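Local structure of GTPase HflX (2QTF) at residues R69-I74 with K81-K86; A110-E115 with K147-R152. The protein hydrolyses GTP and associates with the 50S ribosomal subunit, with a possible role in protein synthesis or ribosome biogenesis. All blocks are in the same frame, centred on the assembly; numbering follows the deposited sequence.

Interaction 1 of 2, residues R69-I74 with K81-K86; sequences RHFINI and KEVLDK
The ring of Phe71 meets the carboxylate of Asp85 with its edge: Asp85 CG lies near the ring plane, 3.4 Å from Phe71 CZ, with Asp85 OD1 in that plane as well. The two flat groups are steeply turned against each other, their planes 73° apart, and Asp85 OD2 comes 3.5 Å from Phe71 CE2. An acid at a ring edge faces the slightly positive C-H rim, which is probably mildly attractive. The carboxylate is held by stronger partners, since OD2 is hydrogen-bonded to Leu66 N and probably to Tyr114 OH, while OD1 caps Leu88 N at the start of helix 86-97. Two residues earlier, on strand 82-84, Val83 CG1 approaches the Phe71 ring obliquely, 4.0 Å from CD1. The same methyl touches Ile74 CG2 at 3.7 Å, the two side chains meeting at about a right angle. With chi1 of 55°, Val83 CG1 sits between the backbone N and the carbonyl carbon, and from there it reaches both helix residues. Replacing Phe71 with an alanine would probably open a gap between Val83 and the Asp85 carboxylate and strip Tyr114 and Ile118 of helix 101-121 of an aromatic neighbour. No hydrogen bond crosses between the segments; they meet chiefly through buried side chains, with Ile74 also resting on Leu60 and Ile62 of the adjacent strand. The example illustrates how a helix is laid against a parallel sheet: helix 68-78 is the crossover of the beta-alpha-beta unit running from strand 59-62 to strand 82-84 in the N-terminal region of HflX.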
loop_
_atom_site.group_PDB
_atom_site.type_symbol
_atom_site.label_atom_id
_atom_site.label_comp_id
_atom_site.label_asym_id
_atom_site.label_seq_id
_atom_site.Cartn_x
_atom_site.Cartn_y
_atom_site.Cartn_z
ATOM N N ARG A 69 -10.309 23.856 7.069
ATOM C CA ARG A 69 -10.955 24.289 8.323
ATOM C C ARG A 69 -11.365 23.013 9.124
ATOM O O ARG A 69 -11.355 23.024 10.351
ATOM C CB ARG A 69 -12.157 25.189 8.016
ATOM C CG ARG A 69 -13.286 24.392 7.382
ATOM C CD ARG A 69 -14.687 25.139 7.440
ATOM N NE ARG A 69 -15.648 24.474 6.548
ATOM C CZ ARG A 69 -15.628 24.551 5.220
ATOM N NH1 ARG A 69 -14.688 25.277 4.588
ATOM N NH2 ARG A 69 -16.565 23.894 4.534
ATOM N N HIS A 70 -11.665 21.911 8.414
ATOM C CA HIS A 70 -11.881 20.648 9.112
ATOM C C HIS A 70 -10.657 20.155 9.855
ATOM O O HIS A 70 -10.739 19.779 11.041
ATOM C CB HIS A 70 -12.311 19.550 8.188
ATOM C CG HIS A 70 -13.585 19.818 7.485
ATOM N ND1 HIS A 70 -14.656 20.454 8.081
ATOM C CD2 HIS A 70 -13.984 19.486 6.257
ATOM C CE1 HIS A 70 -15.670 20.484 7.245
ATOM N NE2 HIS A 70 -15.285 19.921 6.126
ATOM N N PHE A 71 -9.506 20.125 9.192
ATOM C CA PHE A 71 -8.290 19.786 9.974
ATOM C C PHE A 71 -8.090 20.661 11.208
ATOM O O PHE A 71 -7.664 20.175 12.273
ATOM C CB PHE A 71 -7.015 19.884 9.134
ATOM C CG PHE A 71 -6.740 18.641 8.316
ATOM C CD1 PHE A 71 -6.249 17.480 8.924
ATOM C CD2 PHE A 71 -6.964 18.653 6.936
ATOM C CE1 PHE A 71 -5.996 16.323 8.146
ATOM C CE2 PHE A 71 -6.725 17.481 6.145
ATOM C CZ PHE A 71 -6.293 16.325 6.762
ATOM N N ILE A 72 -8.230 21.976 11.052
ATOM C CA ILE A 72 -7.968 22.848 12.178
ATOM C C ILE A 72 -8.846 22.493 13.363
ATOM O O ILE A 72 -8.327 22.362 14.494
ATOM C CB ILE A 72 -8.160 24.376 11.819
ATOM C CG1 ILE A 72 -6.955 24.832 10.940
ATOM C CG2 ILE A 72 -8.210 25.300 13.163
ATOM C CD1 ILE A 72 -7.353 25.801 9.796
ATOM N N ASN A 73 -10.143 22.283 13.105
ATOM C CA ASN A 73 -11.137 22.080 14.141
ATOM C C ASN A 73 -11.025 20.665 14.728
ATOM O O ASN A 73 -10.967 20.548 15.940
ATOM C CB ASN A 73 -12.508 22.278 13.547
ATOM C CG ASN A 73 -12.810 23.760 13.321
ATOM O OD1 ASN A 73 -13.296 24.172 12.271
ATOM N ND2 ASN A 73 -12.389 24.547 14.250
ATOM N N ILE A 74 -10.900 19.623 13.869
ATOM C CA ILE A 74 -10.657 18.226 14.367
ATOM C C ILE A 74 -9.381 18.101 15.205
ATOM O O ILE A 74 -9.436 17.500 16.276
ATOM C CB ILE A 74 -10.661 17.217 13.231
ATOM C CG1 ILE A 74 -11.990 17.363 12.458
ATOM C CG2 ILE A 74 -10.286 15.835 13.710
ATOM C CD1 ILE A 74 -12.029 16.429 11.193
ATOM N N LYS A 81 -4.315 13.367 19.703
ATOM C CA LYS A 81 -4.635 12.262 18.802
ATOM C C LYS A 81 -4.684 12.721 17.317
ATOM O O LYS A 81 -5.228 13.803 16.944
ATOM C CB LYS A 81 -6.035 11.587 19.107
ATOM C CG LYS A 81 -6.190 10.876 20.435
ATOM C CD LYS A 81 -7.516 10.115 20.522
ATOM C CE LYS A 81 -7.640 9.646 21.880
ATOM N NZ LYS A 81 -8.771 8.685 22.089
ATOM N N GLU A 82 -4.280 11.817 16.468
ATOM C CA GLU A 82 -3.970 12.097 15.087
ATOM C C GLU A 82 -5.247 11.986 14.285
ATOM O O GLU A 82 -6.091 11.095 14.560
ATOM C CB GLU A 82 -3.000 10.994 14.639
ATOM C CG GLU A 82 -2.483 11.073 13.103
ATOM C CD GLU A 82 -0.889 10.925 12.929
ATOM O OE1 GLU A 82 -0.182 11.583 12.010
ATOM O OE2 GLU A 82 -0.351 10.176 13.768
ATOM N N VAL A 83 -5.410 12.850 13.288
ATOM C CA VAL A 83 -6.456 12.596 12.274
ATOM C C VAL A 83 -5.730 12.463 10.895
ATOM O O VAL A 83 -4.828 13.281 10.583
ATOM C CB VAL A 83 -7.607 13.705 12.267
ATOM C CG1 VAL A 83 -7.039 15.167 12.095
ATOM C CG2 VAL A 83 -8.504 13.516 11.082
ATOM N N LEU A 84 -6.112 11.463 10.113
ATOM C CA LEU A 84 -5.554 11.279 8.763
ATOM C C LEU A 84 -6.771 11.405 7.882
ATOM O O LEU A 84 -7.738 10.701 8.114
ATOM C CB LEU A 84 -5.016 9.848 8.609
ATOM C CG LEU A 84 -3.817 9.550 9.566
ATOM C CD1 LEU A 84 -3.393 7.990 9.397
ATOM C CD2 LEU A 84 -2.665 10.553 9.276
ATOM N N ASP A 85 -6.671 12.191 6.799
ATOM C CA ASP A 85 -7.661 12.057 5.739
ATOM C C ASP A 85 -7.069 11.105 4.659
ATOM O O ASP A 85 -6.044 10.414 4.881
ATOM C CB ASP A 85 -8.107 13.438 5.190
ATOM C CG ASP A 85 -7.069 14.110 4.284
ATOM O OD1 ASP A 85 -5.883 13.653 4.297
ATOM O OD2 ASP A 85 -7.441 15.115 3.620
ATOM N N LYS A 86 -7.688 11.068 3.474
ATOM C CA LYS A 86 -7.263 10.037 2.518
ATOM C C LYS A 86 -5.840 10.289 1.993
ATOM O O LYS A 86 -5.081 9.331 1.808
ATOM C CB LYS A 86 -8.157 10.061 1.258
ATOM C CG LYS A 86 -7.678 9.022 0.215
ATOM C CD LYS A 86 -8.738 9.028 -0.947
ATOM C CE LYS A 86 -8.238 8.174 -2.110
ATOM N NZ LYS A 86 -8.824 8.602 -3.508
#

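Interaction 2 of 2, residues A110-E115 with K147-R152; sequences ARLKYE and KFYKRR
An antiparallel helix pair in the middle region of HflX brings Leu112 of helix 101-121 against Tyr149 of helix 145-164. The short segments run at 152° to each other, and their axes approach to 9.8 Å, a spacing consistent with the leucine and tyrosine side chains between them. Leu112 and Tyr149 are also the residues whose CA atoms are nearest across the segments, 6.6 Å between Leu112 CA and Tyr149 CA. Between these two residues the touching branch is CD2: Leu112 CD2 reaches Tyr149 CD2 at 3.5 Å and lies almost as near to CE2, approaching the ring obliquely while the two side chains cross at about a right angle. In Tyr149, CG is anti to the carbonyl carbon (chi1 -83°), a torsion that carries the ring across to helix 101-121, where Leu116 and Ile119 also touch it. Leu112 in turn packs on Ile153 and Leu156 one and two turns further along the partner helix, extending the apolar seam beyond the two segments.

Charged residues flank this seam. The placement of Leu112 CD1 against the Arg152 chain is doubtful in the model, but that chain bends so that its NE makes a salt bridge with Glu108 OE1, also on helix 101-121. This bridge supplies a polar link between the helices beside their apolar contact. Glu115 lies on the Tyr149 side of the seam and contributes its aliphatic portion to it, but its OE1 forms a salt bridge with Arg75 of helix 68-78. The methylene remains at the ring, with Glu115 CG 3.9 Å from Tyr149 CE2 and the carboxylate turned 49° from the ring plane.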
loop_
_atom_site.group_PDB
_atom_site.type_symbol
_atom_site.label_atom_id
_atom_site.label_comp_id
_atom_site.label_asym_id
_atom_site.label_seq_id
_atom_site.Cartn_x
_atom_site.Cartn_y
_atom_site.Cartn_z
ATOM N N ALA A 110 5.448 16.201 -0.094
ATOM C CA ALA A 110 3.981 16.134 -0.203
ATOM C C ALA A 110 3.263 16.471 1.109
ATOM O O ALA A 110 2.184 17.121 1.115
ATOM C CB ALA A 110 3.529 14.756 -0.745
ATOM N N ARG A 111 3.782 15.956 2.241
ATOM C CA ARG A 111 3.177 16.341 3.567
ATOM C C ARG A 111 3.267 17.877 3.815
ATOM O O ARG A 111 2.330 18.493 4.316
ATOM C CB ARG A 111 3.914 15.563 4.668
ATOM C CG ARG A 111 3.518 14.081 4.706
ATOM C CD ARG A 111 4.426 13.292 5.769
ATOM N NE ARG A 111 3.804 12.007 6.059
ATOM C CZ ARG A 111 4.417 11.046 6.747
ATOM N NH1 ARG A 111 5.710 11.191 7.089
ATOM N NH2 ARG A 111 3.711 10.041 7.156
ATOM N N LEU A 112 4.429 18.476 3.601
ATOM C CA LEU A 112 4.601 19.935 3.749
ATOM C C LEU A 112 3.672 20.710 2.879
ATOM O O LEU A 112 3.056 21.712 3.339
ATOM C CB LEU A 112 6.046 20.349 3.416
ATOM C CG LEU A 112 7.065 19.824 4.457
ATOM C CD1 LEU A 112 8.475 20.113 4.028
ATOM C CD2 LEU A 112 6.776 20.392 5.906
ATOM N N LYS A 113 3.586 20.325 1.615
ATOM C CA LYS A 113 2.672 21.044 0.661
ATOM C C LYS A 113 1.229 20.903 1.133
ATOM O O LYS A 113 0.453 21.869 1.039
ATOM C CB LYS A 113 2.814 20.453 -0.757
ATOM C CG LYS A 113 4.141 21.010 -1.387
ATOM C CD LYS A 113 4.222 20.590 -2.846
ATOM C CE LYS A 113 5.218 21.528 -3.590
ATOM N NZ LYS A 113 5.042 21.416 -5.097
ATOM N N TYR A 114 0.876 19.744 1.681
ATOM C CA TYR A 114 -0.502 19.564 2.181
ATOM C C TYR A 114 -0.832 20.390 3.397
ATOM O O TYR A 114 -2.008 20.751 3.639
ATOM C CB TYR A 114 -0.765 18.060 2.476
ATOM C CG TYR A 114 -2.212 17.620 2.321
ATOM C CD1 TYR A 114 -2.883 17.758 1.095
ATOM C CD2 TYR A 114 -2.915 17.134 3.399
ATOM C CE1 TYR A 114 -4.206 17.385 0.976
ATOM C CE2 TYR A 114 -4.190 16.734 3.295
ATOM C CZ TYR A 114 -4.842 16.907 2.045
ATOM O OH TYR A 114 -6.117 16.442 1.895
ATOM N N GLU A 115 0.172 20.680 4.214
ATOM C CA GLU A 115 -0.047 21.479 5.399
ATOM C C GLU A 115 -0.172 22.958 5.044
ATOM O O GLU A 115 -0.721 23.684 5.812
ATOM C CB GLU A 115 1.190 21.465 6.326
ATOM C CG GLU A 115 1.231 20.822 7.624
ATOM C CD GLU A 115 -0.108 20.563 8.330
ATOM O OE1 GLU A 115 -0.504 19.443 8.138
ATOM O OE2 GLU A 115 -0.643 21.354 9.141
ATOM N N LYS A 147 6.306 31.019 6.001
ATOM C CA LYS A 147 7.567 31.128 5.316
ATOM C C LYS A 147 8.474 29.944 5.686
ATOM O O LYS A 147 9.256 29.475 4.876
ATOM C CB LYS A 147 8.257 32.536 5.558
ATOM C CG LYS A 147 7.389 33.711 5.062
ATOM C CD LYS A 147 7.902 35.104 5.543
ATOM C CE LYS A 147 8.893 35.778 4.543
ATOM N NZ LYS A 147 8.276 36.544 3.359
ATOM N N PHE A 148 8.418 29.511 6.931
ATOM C CA PHE A 148 9.239 28.409 7.388
ATOM C C PHE A 148 8.984 27.142 6.538
ATOM O O PHE A 148 9.923 26.463 6.107
ATOM C CB PHE A 148 8.942 28.163 8.863
ATOM C CG PHE A 148 9.705 26.992 9.468
ATOM C CD1 PHE A 148 11.058 27.070 9.731
ATOM C CD2 PHE A 148 9.023 25.794 9.817
ATOM C CE1 PHE A 148 11.727 25.986 10.332
ATOM C CE2 PHE A 148 9.694 24.695 10.386
ATOM C CZ PHE A 148 11.040 24.795 10.622
ATOM N N TYR A 149 7.709 26.819 6.340
ATOM C CA TYR A 149 7.331 25.637 5.516
ATOM C C TYR A 149 7.774 25.796 4.058
ATOM O O TYR A 149 8.336 24.870 3.476
ATOM C CB TYR A 149 5.796 25.407 5.588
ATOM C CG TYR A 149 5.391 24.604 6.874
ATOM C CD1 TYR A 149 5.517 25.171 8.162
ATOM C CD2 TYR A 149 4.977 23.276 6.785
ATOM C CE1 TYR A 149 5.178 24.446 9.345
ATOM C CE2 TYR A 149 4.674 22.541 7.968
ATOM C CZ TYR A 149 4.759 23.128 9.228
ATOM O OH TYR A 149 4.418 22.351 10.379
ATOM N N LYS A 150 7.530 26.972 3.469
ATOM C CA LYS A 150 7.999 27.204 2.082
ATOM C C LYS A 150 9.491 27.046 1.937
ATOM O O LYS A 150 9.938 26.453 0.948
ATOM C CB LYS A 150 7.481 28.532 1.499
ATOM C CG LYS A 150 5.934 28.663 1.562
ATOM C CD LYS A 150 5.406 30.080 1.167
ATOM C CE LYS A 150 4.034 30.035 0.459
ATOM N NZ LYS A 150 3.557 31.431 0.041
ATOM N N ARG A 151 10.296 27.509 2.912
ATOM C CA ARG A 151 11.730 27.296 2.766
ATOM C C ARG A 151 12.101 25.826 2.799
ATOM O O ARG A 151 13.030 25.395 2.089
ATOM C CB ARG A 151 12.576 27.997 3.894
ATOM C CG ARG A 151 12.602 29.572 3.889
ATOM C CD ARG A 151 13.673 30.123 4.955
ATOM N NE ARG A 151 13.340 29.843 6.364
ATOM C CZ ARG A 151 12.446 30.534 7.073
ATOM N NH1 ARG A 151 11.776 31.538 6.509
ATOM N NH2 ARG A 151 12.212 30.236 8.368
ATOM N N ARG A 152 11.452 25.036 3.670
ATOM C CA ARG A 152 11.708 23.605 3.628
ATOM C C ARG A 152 11.228 22.960 2.330
ATOM O O ARG A 152 11.909 22.106 1.746
ATOM C CB ARG A 152 11.053 22.954 4.869
ATOM C CG ARG A 152 11.207 21.428 4.949
ATOM C CD ARG A 152 12.423 20.978 5.698
ATOM N NE ARG A 152 12.248 19.696 6.434
ATOM C CZ ARG A 152 13.297 18.949 6.798
ATOM N NH1 ARG A 152 14.537 19.377 6.479
ATOM N NH2 ARG A 152 13.142 17.803 7.490
#

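Interaction 1 closes before interaction 2 opens along the chain, and their centres lie about 17 Å apart on the same side of the chain's centre. Helix 101-121 connects them: it supplies one half of interaction 2 and also packs against helix 68-78 of interaction 1. Tyr114 makes the direct junction, its OH 2.5 Å from Asp85 OD2 in a probable hydrogen bond and its CE2 3.9 Å from Phe71 CE2. Helix 101-121 thus meets both helix 68-78 and the residue that follows strand 82-84, while also pairing with helix 145-164. The N-terminal and middle regions thus touch directly through Tyr114 and its neighbours.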